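Long-range contact in cytochrome c, putative (Shewanella oneidensis, PDB 1SP3), which carries eight c-type hemes and probably works as a respiratory oxidoreductase, a tetrathionate reductase: residues E27-W41 and W83-V96. Residues are numbered along the deposited sequence; the frame is centred on the assembly and turned at random.
Sequences EEQATDMMKTSHWTW and WKDNTFDFKDKTKV. With HEC (heme c), chain F.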
ATOM      1  N   GLU A  27       6.041 -23.260 -16.775  1.00 32.99           N
ATOM      2  CA  GLU A  27       4.598 -23.358 -16.612  1.00 33.75           C
ATOM      3  C   GLU A  27       4.080 -23.517 -15.175  1.00 33.43           C
ATOM      4  O   GLU A  27       3.060 -22.906 -14.775  1.00 32.67           O
ATOM      5  CB  GLU A  27       4.044 -24.500 -17.455  1.00 34.48           C
ATOM      6  CG  GLU A  27       2.584 -24.191 -17.753  1.00 38.58           C
ATOM      7  CD  GLU A  27       1.892 -25.219 -18.651  1.00 46.86           C
ATOM      8  OE1 GLU A  27       2.570 -25.953 -19.438  1.00 47.48           O
ATOM      9  OE2 GLU A  27       0.645 -25.234 -18.571  1.00 45.04           O
ATOM     10  N   GLU A  28       4.792 -24.290 -14.376  1.00 33.84           N
ATOM     11  CA  GLU A  28       4.423 -24.419 -12.971  1.00 35.42           C
ATOM     12  C   GLU A  28       4.416 -23.074 -12.200  1.00 33.13           C
ATOM     13  O   GLU A  28       3.455 -22.726 -11.503  1.00 33.51           O
ATOM     14  CB  GLU A  28       5.338 -25.443 -12.239  1.00 35.02           C
ATOM     15  CG  GLU A  28       4.502 -26.226 -11.219  1.00 45.39           C
ATOM     16  CD  GLU A  28       5.304 -27.068 -10.206  1.00 56.53           C
ATOM     17  OE1 GLU A  28       4.601 -27.798  -9.448  1.00 59.59           O
ATOM     18  OE2 GLU A  28       6.598 -26.987 -10.120  1.00 59.19           O
ATOM     19  N   GLN A  29       5.513 -22.350 -12.315  1.00 32.91           N
ATOM     20  CA  GLN A  29       5.681 -21.058 -11.645  1.00 31.90           C
ATOM     21  C   GLN A  29       4.569 -20.084 -12.069  1.00 31.12           C
ATOM     22  O   GLN A  29       4.030 -19.390 -11.253  1.00 32.38           O
ATOM     23  CB  GLN A  29       7.043 -20.515 -12.100  1.00 33.14           C
ATOM     24  CG  GLN A  29       8.315 -21.111 -11.399  1.00 35.83           C
ATOM     25  CD  GLN A  29       8.563 -22.577 -11.711  1.00 38.32           C
ATOM     26  OE1 GLN A  29       8.381 -23.012 -12.812  1.00 37.92           O
ATOM     27  NE2 GLN A  29       9.008 -23.312 -10.733  1.00 42.14           N
ATOM     28  N   ALA A  30       4.215 -20.039 -13.355  1.00 30.64           N
ATOM     29  CA  ALA A  30       3.124 -19.185 -13.825  1.00 30.52           C
ATOM     30  C   ALA A  30       1.828 -19.597 -13.144  1.00 31.03           C
ATOM     31  O   ALA A  30       1.111 -18.781 -12.561  1.00 31.02           O
ATOM     32  CB  ALA A  30       3.034 -19.223 -15.298  1.00 29.25           C
ATOM     33  N   THR A  31       1.528 -20.885 -13.184  1.00 32.08           N
ATOM     34  CA  THR A  31       0.319 -21.380 -12.585  1.00 33.66           C
ATOM     35  C   THR A  31       0.250 -21.014 -11.115  1.00 32.57           C
ATOM     36  O   THR A  31      -0.802 -20.577 -10.657  1.00 30.71           O
ATOM     37  CB  THR A  31       0.285 -22.866 -12.706  1.00 34.47           C
ATOM     38  OG1 THR A  31       0.228 -23.179 -14.101  1.00 41.95           O
ATOM     39  CG2 THR A  31      -1.018 -23.396 -12.164  1.00 34.62           C
ATOM     40  N   ASP A  32       1.365 -21.235 -10.409  1.00 31.92           N
ATOM     41  CA  ASP A  32       1.443 -20.907  -8.990  1.00 33.44           C
ATOM     42  C   ASP A  32       1.255 -19.400  -8.720  1.00 31.98           C
ATOM     43  O   ASP A  32       0.589 -19.018  -7.793  1.00 31.73           O
ATOM     44  CB  ASP A  32       2.805 -21.348  -8.400  1.00 34.43           C
ATOM     45  CG  ASP A  32       2.951 -22.878  -8.308  1.00 36.44           C
ATOM     46  OD1 ASP A  32       1.892 -23.586  -8.178  1.00 35.38           O
ATOM     47  OD2 ASP A  32       4.108 -23.411  -8.354  1.00 37.90           O
ATOM     48  N   MET A  33       1.899 -18.580  -9.502  1.00 30.25           N
ATOM     49  CA  MET A  33       1.909 -17.163  -9.254  1.00 31.71           C
ATOM     50  C   MET A  33       0.484 -16.648  -9.487  1.00 31.58           C
ATOM     51  O   MET A  33      -0.050 -15.734  -8.775  1.00 28.43           O
ATOM     52  CB  MET A  33       2.915 -16.525 -10.201  1.00 32.45           C
ATOM     53  CG  MET A  33       3.614 -15.221  -9.667  1.00 40.84           C
ATOM     54  SD  MET A  33       2.447 -13.812  -9.879  1.00 53.40           S
ATOM     55  CE  MET A  33       1.940 -14.382 -11.551  1.00 34.47           C
ATOM     56  N   MET A  34      -0.155 -17.243 -10.476  1.00 30.50           N
ATOM     57  CA  MET A  34      -1.461 -16.723 -10.885  1.00 31.69           C
ATOM     58  C   MET A  34      -2.539 -17.031  -9.838  1.00 32.24           C
ATOM     59  O   MET A  34      -3.635 -16.441  -9.878  1.00 31.39           O
ATOM     60  CB  MET A  34      -1.863 -17.283 -12.257  1.00 33.39           C
ATOM     61  CG  MET A  34      -1.014 -16.726 -13.350  1.00 28.89           C
ATOM     62  SD  MET A  34      -1.248 -17.752 -14.762  1.00 34.88           S
ATOM     63  CE  MET A  34      -2.567 -16.965 -15.827  1.00 20.16           C
ATOM     64  N   LYS A  35      -2.219 -17.905  -8.885  1.00 30.36           N
ATOM     65  CA  LYS A  35      -3.148 -18.120  -7.815  1.00 31.20           C
ATOM     66  C   LYS A  35      -3.044 -16.986  -6.793  1.00 30.61           C
ATOM     67  O   LYS A  35      -3.844 -17.002  -5.864  1.00 32.42           O
ATOM     68  CB  LYS A  35      -2.925 -19.435  -7.084  1.00 30.50           C
ATOM     69  CG  LYS A  35      -3.077 -20.730  -7.928  1.00 34.19           C
ATOM     70  CD  LYS A  35      -2.782 -21.946  -7.003  1.00 35.42           C
ATOM     71  CE  LYS A  35      -2.601 -23.267  -7.767  1.00 40.03           C
ATOM     72  NZ  LYS A  35      -1.746 -24.206  -6.929  1.00 45.97           N
ATOM     73  N   THR A  36      -2.090 -16.051  -6.913  1.00 27.74           N
ATOM     74  CA  THR A  36      -1.900 -15.153  -5.783  1.00 27.38           C
ATOM     75  C   THR A  36      -2.379 -13.799  -5.985  1.00 26.80           C
ATOM     76  O   THR A  36      -2.655 -13.428  -7.137  1.00 28.11           O
ATOM     77  CB  THR A  36      -0.461 -15.013  -5.356  1.00 28.09           C
ATOM     78  OG1 THR A  36       0.212 -14.213  -6.322  1.00 24.14           O
ATOM     79  CG2 THR A  36       0.270 -16.398  -5.220  1.00 26.03           C
ATOM     80  N   SER A  37      -2.426 -12.996  -4.898  1.00 26.84           N
ATOM     81  CA  SER A  37      -2.895 -11.607  -5.070  1.00 26.69           C
ATOM     82  C   SER A  37      -1.994 -10.766  -6.019  1.00 26.55           C
ATOM     83  O   SER A  37      -2.454  -9.759  -6.598  1.00 27.05           O
ATOM     84  CB  SER A  37      -3.109 -10.903  -3.745  1.00 26.39           C
ATOM     85  OG  SER A  37      -1.902 -10.598  -3.227  1.00 27.31           O
ATOM     86  N   HIS A  38      -0.731 -11.146  -6.187  1.00 25.67           N
ATOM     87  CA  HIS A  38       0.120 -10.346  -7.118  1.00 27.22           C
ATOM     88  C   HIS A  38      -0.409 -10.391  -8.531  1.00 27.18           C
ATOM     89  O   HIS A  38      -0.124  -9.552  -9.303  1.00 26.88           O
ATOM     90  CB  HIS A  38       1.573 -10.793  -7.078  1.00 25.15           C
ATOM     91  CG  HIS A  38       2.358 -10.031  -6.057  1.00 30.17           C
ATOM     92  ND1 HIS A  38       2.732 -10.580  -4.851  1.00 29.30           N
ATOM     93  CD2 HIS A  38       2.709  -8.721  -6.002  1.00 29.31           C
ATOM     94  CE1 HIS A  38       3.340  -9.650  -4.125  1.00 34.00           C
ATOM     95  NE2 HIS A  38       3.333  -8.512  -4.797  1.00 29.05           N
ATOM     96  N   TRP A  39      -1.123 -11.458  -8.862  1.00 27.74           N
ATOM     97  CA  TRP A  39      -1.735 -11.600 -10.164  1.00 27.06           C
ATOM     98  C   TRP A  39      -3.202 -11.163 -10.119  1.00 26.30           C
ATOM     99  O   TRP A  39      -3.601 -10.447 -10.982  1.00 26.51           O
ATOM    100  CB  TRP A  39      -1.714 -13.073 -10.556  1.00 25.14           C
ATOM    101  CG  TRP A  39      -2.364 -13.347 -11.854  1.00 26.57           C
ATOM    102  CD1 TRP A  39      -3.464 -14.160 -12.083  1.00 24.46           C
ATOM    103  CD2 TRP A  39      -1.944 -12.866 -13.158  1.00 25.70           C
ATOM    104  NE1 TRP A  39      -3.763 -14.160 -13.415  1.00 22.55           N
ATOM    105  CE2 TRP A  39      -2.829 -13.406 -14.102  1.00 21.89           C
ATOM    106  CE3 TRP A  39      -0.877 -12.016 -13.622  1.00 26.89           C
ATOM    107  CZ2 TRP A  39      -2.740 -13.109 -15.464  1.00 19.55           C
ATOM    108  CZ3 TRP A  39      -0.792 -11.743 -14.985  1.00 25.84           C
ATOM    109  CH2 TRP A  39      -1.717 -12.308 -15.892  1.00 23.55           C
ATOM    110  N   THR A  40      -4.013 -11.669  -9.200  1.00 24.62           N
ATOM    111  CA  THR A  40      -5.420 -11.356  -9.250  1.00 26.60           C
ATOM    112  C   THR A  40      -5.775  -9.966  -8.715  1.00 27.42           C
ATOM    113  O   THR A  40      -6.880  -9.499  -9.004  1.00 25.27           O
ATOM    114  CB  THR A  40      -6.201 -12.337  -8.447  1.00 27.04           C
ATOM    115  OG1 THR A  40      -5.730 -12.263  -7.084  1.00 28.30           O
ATOM    116  CG2 THR A  40      -5.920 -13.829  -8.932  1.00 29.23           C
ATOM    117  N   TRP A  41      -4.928  -9.378  -7.842  1.00 26.60           N
ATOM    118  CA  TRP A  41      -5.295  -8.127  -7.155  1.00 27.23           C
ATOM    119  C   TRP A  41      -6.542  -8.327  -6.301  1.00 28.66           C
ATOM    120  O   TRP A  41      -7.340  -7.385  -6.029  1.00 28.79           O
ATOM    121  CB  TRP A  41      -5.478  -6.951  -8.150  1.00 26.49           C
ATOM    122  CG  TRP A  41      -4.079  -6.291  -8.530  1.00 24.69           C
ATOM    123  CD1 TRP A  41      -2.803  -6.802  -8.271  1.00 18.39           C
ATOM    124  CD2 TRP A  41      -3.880  -5.092  -9.268  1.00 26.61           C
ATOM    125  NE1 TRP A  41      -1.845  -5.938  -8.752  1.00 26.63           N
ATOM    126  CE2 TRP A  41      -2.466  -4.882  -9.366  1.00 23.62           C
ATOM    127  CE3 TRP A  41      -4.763  -4.126  -9.848  1.00 22.58           C
ATOM    128  CZ2 TRP A  41      -1.919  -3.794 -10.017  1.00 26.85           C
ATOM    129  CZ3 TRP A  41      -4.191  -3.039 -10.494  1.00 28.70           C
ATOM    130  CH2 TRP A  41      -2.778  -2.871 -10.569  1.00 24.22           C
ATOM    131  N   TRP A  83      -3.574  -5.584 -18.818  1.00 32.39           N
ATOM    132  CA  TRP A  83      -4.793  -5.355 -18.046  1.00 32.94           C
ATOM    133  C   TRP A  83      -5.154  -3.856 -18.202  1.00 33.92           C
ATOM    134  O   TRP A  83      -4.571  -2.977 -17.564  1.00 33.20           O
ATOM    135  CB  TRP A  83      -4.636  -5.795 -16.580  1.00 32.88           C
ATOM    136  CG  TRP A  83      -5.850  -5.573 -15.722  1.00 31.09           C
ATOM    137  CD1 TRP A  83      -7.060  -5.060 -16.129  1.00 29.89           C
ATOM    138  CD2 TRP A  83      -5.998  -5.882 -14.358  1.00 26.61           C
ATOM    139  NE1 TRP A  83      -7.938  -5.007 -15.084  1.00 26.55           N
ATOM    140  CE2 TRP A  83      -7.306  -5.478 -13.974  1.00 30.00           C
ATOM    141  CE3 TRP A  83      -5.143  -6.356 -13.384  1.00 24.06           C
ATOM    142  CZ2 TRP A  83      -7.769  -5.592 -12.680  1.00 24.99           C
ATOM    143  CZ3 TRP A  83      -5.612  -6.506 -12.117  1.00 24.17           C
ATOM    144  CH2 TRP A  83      -6.880  -6.092 -11.748  1.00 24.21           C
ATOM    145  N   LYS A  84      -6.061  -3.588 -19.133  1.00 35.73           N
ATOM    146  CA  LYS A  84      -6.442  -2.207 -19.504  1.00 37.61           C
ATOM    147  C   LYS A  84      -7.916  -1.934 -19.228  1.00 37.69           C
ATOM    148  O   LYS A  84      -8.320  -0.788 -19.187  1.00 39.30           O
ATOM    149  CB  LYS A  84      -6.050  -1.836 -20.927  1.00 38.12           C
ATOM    150  CG  LYS A  84      -6.711  -2.668 -21.951  1.00 43.67           C
ATOM    151  CD  LYS A  84      -6.427  -2.195 -23.400  1.00 53.70           C
ATOM    152  CE  LYS A  84      -6.972  -3.258 -24.426  1.00 59.16           C
ATOM    153  NZ  LYS A  84      -7.429  -2.750 -25.813  1.00 62.10           N
ATOM    154  N   ASP A  85      -8.718  -2.975 -18.990  1.00 36.93           N
ATOM    155  CA  ASP A  85     -10.052  -2.726 -18.553  1.00 37.08           C
ATOM    156  C   ASP A  85     -10.542  -4.007 -17.978  1.00 36.71           C
ATOM    157  O   ASP A  85      -9.756  -4.925 -17.686  1.00 36.73           O
ATOM    158  CB  ASP A  85     -10.923  -2.336 -19.740  1.00 36.93           C
ATOM    159  CG  ASP A  85     -10.686  -3.253 -20.940  1.00 41.60           C
ATOM    160  OD1 ASP A  85     -10.676  -4.518 -20.779  1.00 38.35           O
ATOM    161  OD2 ASP A  85     -10.445  -2.774 -22.062  1.00 42.02           O
ATOM    162  N   ASN A  86     -11.853  -4.090 -17.896  1.00 35.87           N
ATOM    163  CA  ASN A  86     -12.499  -5.264 -17.357  1.00 37.09           C
ATOM    164  C   ASN A  86     -12.544  -6.561 -18.198  1.00 35.29           C
ATOM    165  O   ASN A  86     -12.994  -7.593 -17.690  1.00 34.82           O
ATOM    166  CB  ASN A  86     -13.911  -4.894 -16.860  1.00 40.13           C
ATOM    167  CG  ASN A  86     -14.966  -4.972 -17.975  1.00 44.86           C
ATOM    168  OD1 ASN A  86     -15.098  -4.038 -18.766  1.00 52.43           O
ATOM    169  ND2 ASN A  86     -15.737  -6.101 -18.020  1.00 49.44           N
ATOM    170  N   THR A  87     -12.043  -6.562 -19.422  1.00 33.39           N
ATOM    171  CA  THR A  87     -12.065  -7.786 -20.231  1.00 33.66           C
ATOM    172  C   THR A  87     -10.778  -8.667 -20.032  1.00 34.44           C
ATOM    173  O   THR A  87     -10.663  -9.697 -20.700  1.00 35.38           O
ATOM    174  CB  THR A  87     -12.151  -7.405 -21.703  1.00 32.45           C
ATOM    175  OG1 THR A  87     -10.946  -6.674 -22.060  1.00 36.79           O
ATOM    176  CG2 THR A  87     -13.200  -6.364 -21.875  1.00 34.45           C
ATOM    177  N   PHE A  88      -9.852  -8.267 -19.133  1.00 32.85           N
ATOM    178  CA  PHE A  88      -8.537  -8.912 -18.981  1.00 32.10           C
ATOM    179  C   PHE A  88      -8.735 -10.353 -18.711  1.00 33.12           C
ATOM    180  O   PHE A  88      -9.603 -10.737 -17.946  1.00 35.16           O
ATOM    181  CB  PHE A  88      -7.672  -8.263 -17.892  1.00 31.49           C
ATOM    182  CG  PHE A  88      -6.285  -8.814 -17.803  1.00 28.89           C
ATOM    183  CD1 PHE A  88      -5.348  -8.593 -18.861  1.00 23.56           C
ATOM    184  CD2 PHE A  88      -5.916  -9.625 -16.699  1.00 27.82           C
ATOM    185  CE1 PHE A  88      -4.094  -9.061 -18.761  1.00 28.70           C
ATOM    186  CE2 PHE A  88      -4.646 -10.161 -16.624  1.00 27.31           C
ATOM    187  CZ  PHE A  88      -3.728  -9.881 -17.622  1.00 25.46           C
ATOM    188  N   ASP A  89      -7.995 -11.162 -19.439  1.00 31.61           N
ATOM    189  CA  ASP A  89      -8.073 -12.581 -19.266  1.00 33.09           C
ATOM    190  C   ASP A  89      -7.130 -13.089 -18.135  1.00 32.00           C
ATOM    191  O   ASP A  89      -5.987 -13.352 -18.392  1.00 32.40           O
ATOM    192  CB  ASP A  89      -7.654 -13.234 -20.587  1.00 32.61           C
ATOM    193  CG  ASP A  89      -7.779 -14.728 -20.538  1.00 35.00           C
ATOM    194  OD1 ASP A  89      -8.270 -15.320 -19.505  1.00 32.76           O
ATOM    195  OD2 ASP A  89      -7.368 -15.384 -21.471  1.00 37.14           O
ATOM    196  N   PHE A  90      -7.606 -13.219 -16.910  1.00 31.15           N
ATOM    197  CA  PHE A  90      -6.793 -13.689 -15.813  1.00 31.34           C
ATOM    198  C   PHE A  90      -6.322 -15.140 -15.917  1.00 32.69           C
ATOM    199  O   PHE A  90      -5.692 -15.595 -15.020  1.00 31.77           O
ATOM    200  CB  PHE A  90      -7.466 -13.422 -14.443  1.00 32.21           C
ATOM    201  CG  PHE A  90      -7.527 -11.959 -14.101  1.00 33.22           C
ATOM    202  CD1 PHE A  90      -8.631 -11.173 -14.495  1.00 29.79           C
ATOM    203  CD2 PHE A  90      -6.432 -11.334 -13.458  1.00 35.83           C
ATOM    204  CE1 PHE A  90      -8.659  -9.780 -14.165  1.00 31.72           C
ATOM    205  CE2 PHE A  90      -6.456  -9.946 -13.095  1.00 30.40           C
ATOM    206  CZ  PHE A  90      -7.549  -9.163 -13.498  1.00 32.59           C
ATOM    207  N   LYS A  91      -6.641 -15.863 -16.997  1.00 33.40           N
ATOM    208  CA  LYS A  91      -6.265 -17.271 -17.119  1.00 35.34           C
ATOM    209  C   LYS A  91      -5.217 -17.462 -18.181  1.00 34.15           C
ATOM    210  O   LYS A  91      -4.679 -18.560 -18.387  1.00 32.50           O
ATOM    211  CB  LYS A  91      -7.439 -18.191 -17.423  1.00 35.32           C
ATOM    212  CG  LYS A  91      -8.552 -18.173 -16.370  1.00 41.56           C
ATOM    213  CD  LYS A  91      -8.151 -18.565 -14.906  1.00 48.80           C
ATOM    214  CE  LYS A  91      -7.128 -19.770 -14.688  1.00 54.45           C
ATOM    215  NZ  LYS A  91      -7.206 -21.110 -15.472  1.00 57.69           N
ATOM    216  N   ASP A  92      -4.898 -16.361 -18.832  1.00 34.14           N
ATOM    217  CA  ASP A  92      -3.849 -16.413 -19.823  1.00 34.30           C
ATOM    218  C   ASP A  92      -2.401 -16.343 -19.264  1.00 32.22           C
ATOM    219  O   ASP A  92      -1.846 -15.228 -18.958  1.00 30.73           O
ATOM    220  CB  ASP A  92      -4.072 -15.290 -20.813  1.00 35.21           C
ATOM    221  CG  ASP A  92      -3.206 -15.422 -22.040  1.00 39.78           C
ATOM    222  OD1 ASP A  92      -2.205 -16.243 -22.042  1.00 41.93           O
ATOM    223  OD2 ASP A  92      -3.423 -14.668 -23.036  1.00 48.12           O
ATOM    224  N   LYS A  93      -1.751 -17.506 -19.277  1.00 31.40           N
ATOM    225  CA  LYS A  93      -0.370 -17.625 -18.759  1.00 32.29           C
ATOM    226  C   LYS A  93       0.643 -16.783 -19.493  1.00 32.29           C
ATOM    227  O   LYS A  93       1.614 -16.327 -18.892  1.00 31.94           O
ATOM    228  CB  LYS A  93       0.088 -19.082 -18.628  1.00 32.96           C
ATOM    229  CG  LYS A  93      -0.674 -19.840 -17.530  1.00 37.87           C
ATOM    230  CD  LYS A  93      -1.139 -21.193 -18.089  1.00 50.57           C
ATOM    231  CE  LYS A  93      -2.006 -21.980 -17.121  1.00 50.82           C
ATOM    232  NZ  LYS A  93      -1.124 -23.078 -16.739  1.00 55.54           N
ATOM    233  N   THR A  94       0.455 -16.561 -20.798  1.00 32.08           N
ATOM    234  CA  THR A  94       1.448 -15.699 -21.485  1.00 32.73           C
ATOM    235  C   THR A  94       1.416 -14.216 -21.098  1.00 31.78           C
ATOM    236  O   THR A  94       2.301 -13.427 -21.551  1.00 33.26           O
ATOM    237  CB  THR A  94       1.378 -15.832 -23.022  1.00 32.40           C
ATOM    238  OG1 THR A  94       0.166 -15.227 -23.434  1.00 33.25           O
ATOM    239  CG2 THR A  94       1.153 -17.296 -23.412  1.00 31.93           C
ATOM    240  N   LYS A  95       0.441 -13.829 -20.297  1.00 30.64           N
ATOM    241  CA  LYS A  95       0.345 -12.433 -19.820  1.00 31.22           C
ATOM    242  C   LYS A  95       0.973 -12.148 -18.460  1.00 30.13           C
ATOM    243  O   LYS A  95       0.833 -11.051 -17.926  1.00 29.75           O
ATOM    244  CB  LYS A  95      -1.133 -11.974 -19.787  1.00 32.19           C
ATOM    245  CG  LYS A  95      -1.815 -12.044 -21.176  1.00 37.46           C
ATOM    246  CD  LYS A  95      -0.931 -11.442 -22.264  1.00 43.06           C
ATOM    247  CE  LYS A  95      -1.644 -11.467 -23.674  1.00 50.26           C
ATOM    248  NZ  LYS A  95      -0.920 -10.577 -24.663  1.00 49.58           N
ATOM    249  N   VAL A  96       1.671 -13.112 -17.874  1.00 28.87           N
ATOM    250  CA  VAL A  96       2.313 -12.852 -16.573  1.00 28.42           C
ATOM    251  C   VAL A  96       3.559 -12.098 -16.837  1.00 29.99           C
ATOM    252  O   VAL A  96       4.161 -12.320 -17.866  1.00 31.11           O
ATOM    253  CB  VAL A  96       2.585 -14.170 -15.870  1.00 29.09           C
ATOM    254  CG1 VAL A  96       3.332 -13.978 -14.539  1.00 25.21           C
ATOM    255  CG2 VAL A  96       1.236 -14.871 -15.704  1.00 21.32           C
TER
HETATM  256 FE   HEC F 804       4.017  -6.805  -4.007  1.00 30.63          FE
HETATM  257  CHA HEC F 804       1.067  -6.716  -2.351  1.00 23.67           C
HETATM  258  CHB HEC F 804       5.468  -8.181  -1.238  1.00 22.73           C
HETATM  259  CHC HEC F 804       6.811  -7.436  -5.829  1.00 23.03           C
HETATM  260  CHD HEC F 804       2.582  -5.086  -6.588  1.00 22.88           C
HETATM  261  NA  HEC F 804       3.396  -7.337  -2.156  1.00 24.64           N
HETATM  262  C1A HEC F 804       2.159  -7.166  -1.653  1.00 24.14           C
HETATM  263  C2A HEC F 804       2.080  -7.690  -0.319  1.00 24.54           C
HETATM  264  C3A HEC F 804       3.296  -8.135  -0.008  1.00 25.49           C
HETATM  265  C4A HEC F 804       4.145  -7.905  -1.142  1.00 23.37           C
HETATM  266  CMA HEC F 804       3.724  -8.694   1.381  1.00 22.63           C
HETATM  267  CAA HEC F 804       0.771  -7.622   0.597  1.00 29.01           C
HETATM  268  CBA HEC F 804      -0.033  -8.923   0.622  1.00 29.08           C
HETATM  269  CGA HEC F 804      -1.164  -8.841  -0.382  1.00 34.79           C
HETATM  270  O1A HEC F 804      -1.670  -9.919  -0.826  1.00 34.64           O
HETATM  271  O2A HEC F 804      -1.632  -7.697  -0.669  1.00 33.78           O
HETATM  272  NB  HEC F 804       5.812  -7.644  -3.584  1.00 23.29           N
HETATM  273  C1B HEC F 804       6.208  -8.152  -2.399  1.00 21.13           C
HETATM  274  C2B HEC F 804       7.595  -8.545  -2.494  1.00 23.10           C
HETATM  275  C3B HEC F 804       7.995  -8.311  -3.740  1.00 24.66           C
HETATM  276  C4B HEC F 804       6.855  -7.772  -4.462  1.00 23.45           C
HETATM  277  CMB HEC F 804       8.312  -9.103  -1.235  1.00 20.14           C
HETATM  278  CAB HEC F 804       9.332  -8.709  -4.449  1.00 27.95           C
HETATM  279  CBB HEC F 804       9.651 -10.059  -4.371  1.00 24.86           C
HETATM  280  NC  HEC F 804       4.600  -6.365  -5.823  1.00 25.35           N
HETATM  281  C1C HEC F 804       5.817  -6.718  -6.429  1.00 23.93           C
HETATM  282  C2C HEC F 804       5.867  -6.088  -7.711  1.00 22.33           C
HETATM  283  C3C HEC F 804       4.694  -5.487  -7.914  1.00 22.35           C
HETATM  284  C4C HEC F 804       3.855  -5.619  -6.751  1.00 25.62           C
HETATM  285  CMC HEC F 804       7.067  -6.097  -8.695  1.00 20.15           C
HETATM  286  CAC HEC F 804       4.359  -4.729  -9.194  1.00 23.42           C
HETATM  287  CBC HEC F 804       4.342  -5.417 -10.414  1.00 21.33           C
HETATM  288  ND  HEC F 804       2.165  -5.946  -4.380  1.00 26.27           N
HETATM  289  C1D HEC F 804       1.751  -5.301  -5.535  1.00 23.94           C
HETATM  290  C2D HEC F 804       0.355  -4.986  -5.481  1.00 24.60           C
HETATM  291  C3D HEC F 804      -0.112  -5.564  -4.196  1.00 27.81           C
HETATM  292  C4D HEC F 804       1.073  -6.133  -3.573  1.00 28.56           C
HETATM  293  CMD HEC F 804      -0.595  -4.256  -6.474  1.00 30.09           C
HETATM  294  CAD HEC F 804      -1.556  -5.547  -3.618  1.00 28.39           C
HETATM  295  CBD HEC F 804      -2.090  -6.880  -4.101  1.00 24.31           C
HETATM  296  CGD HEC F 804      -3.554  -7.014  -3.701  1.00 31.45           C
HETATM  297  O1D HEC F 804      -3.781  -7.351  -2.514  1.00 34.41           O
HETATM  298  O2D HEC F 804      -4.510  -6.791  -4.512  1.00 28.07           O
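T31 OG1 is held from two directions: it accepts a hydrogen bond from K93 NZ at 3.0 Å and donates its own to E27 O, one helical turn earlier. The same K93 NZ makes a salt bridge to E27 OE2, its hydrogen bond weak at 3.3 Å, so the lysine end is shared by hydroxyl and carboxylate. Along the same lysine, M34 crosses the K93 chain at about a right angle, SD lying 3.5 Å from K93 CG, while its CE rests on the F90–D92 backbone.

W39 has the largest share of the contact. With CG anti to the backbone N (chi1 178°), its indole swings out from helix 37-40 into the loop 83-96, where NE1 donates to F90 O at 2.9 Å. That bond is nearly straight (164°) and lies in the indole plane, which fixes the ring's rotation. V96 CG2 packs over one face in a CH-pi contact, 4.0 Å from the centroid of the six-membered ring, and V96 CG1 meets M33 CE tip to tip, tightly; on the opposite face the F90 ring stands edge-to-face, the planes at 79°. F88 CZ meets W39 CH2 obliquely, completing an aromatic cluster. A leucine in place of W39 would probably leave F90 O without this donor and open a gap between V96 and F90. Farther along, W83 CZ3 lies over a face of W41, 3.4 Å from W41 CE3.

The helix bearing W39 also serves a heme. T36 caps its N-terminus, S37 OG donates a hydrogen bond to propionate O1A, and H38 NE2 binds the iron at 2.0 Å, with H143 as the other axial ligand. V96 lies beside a second heme. The loop leading into the C98–H102 CXXCH motif packs on helices 15-34 and 37-40, the latter carrying an axial histidine of a bis-histidine heme, as in multiheme cytochromes c.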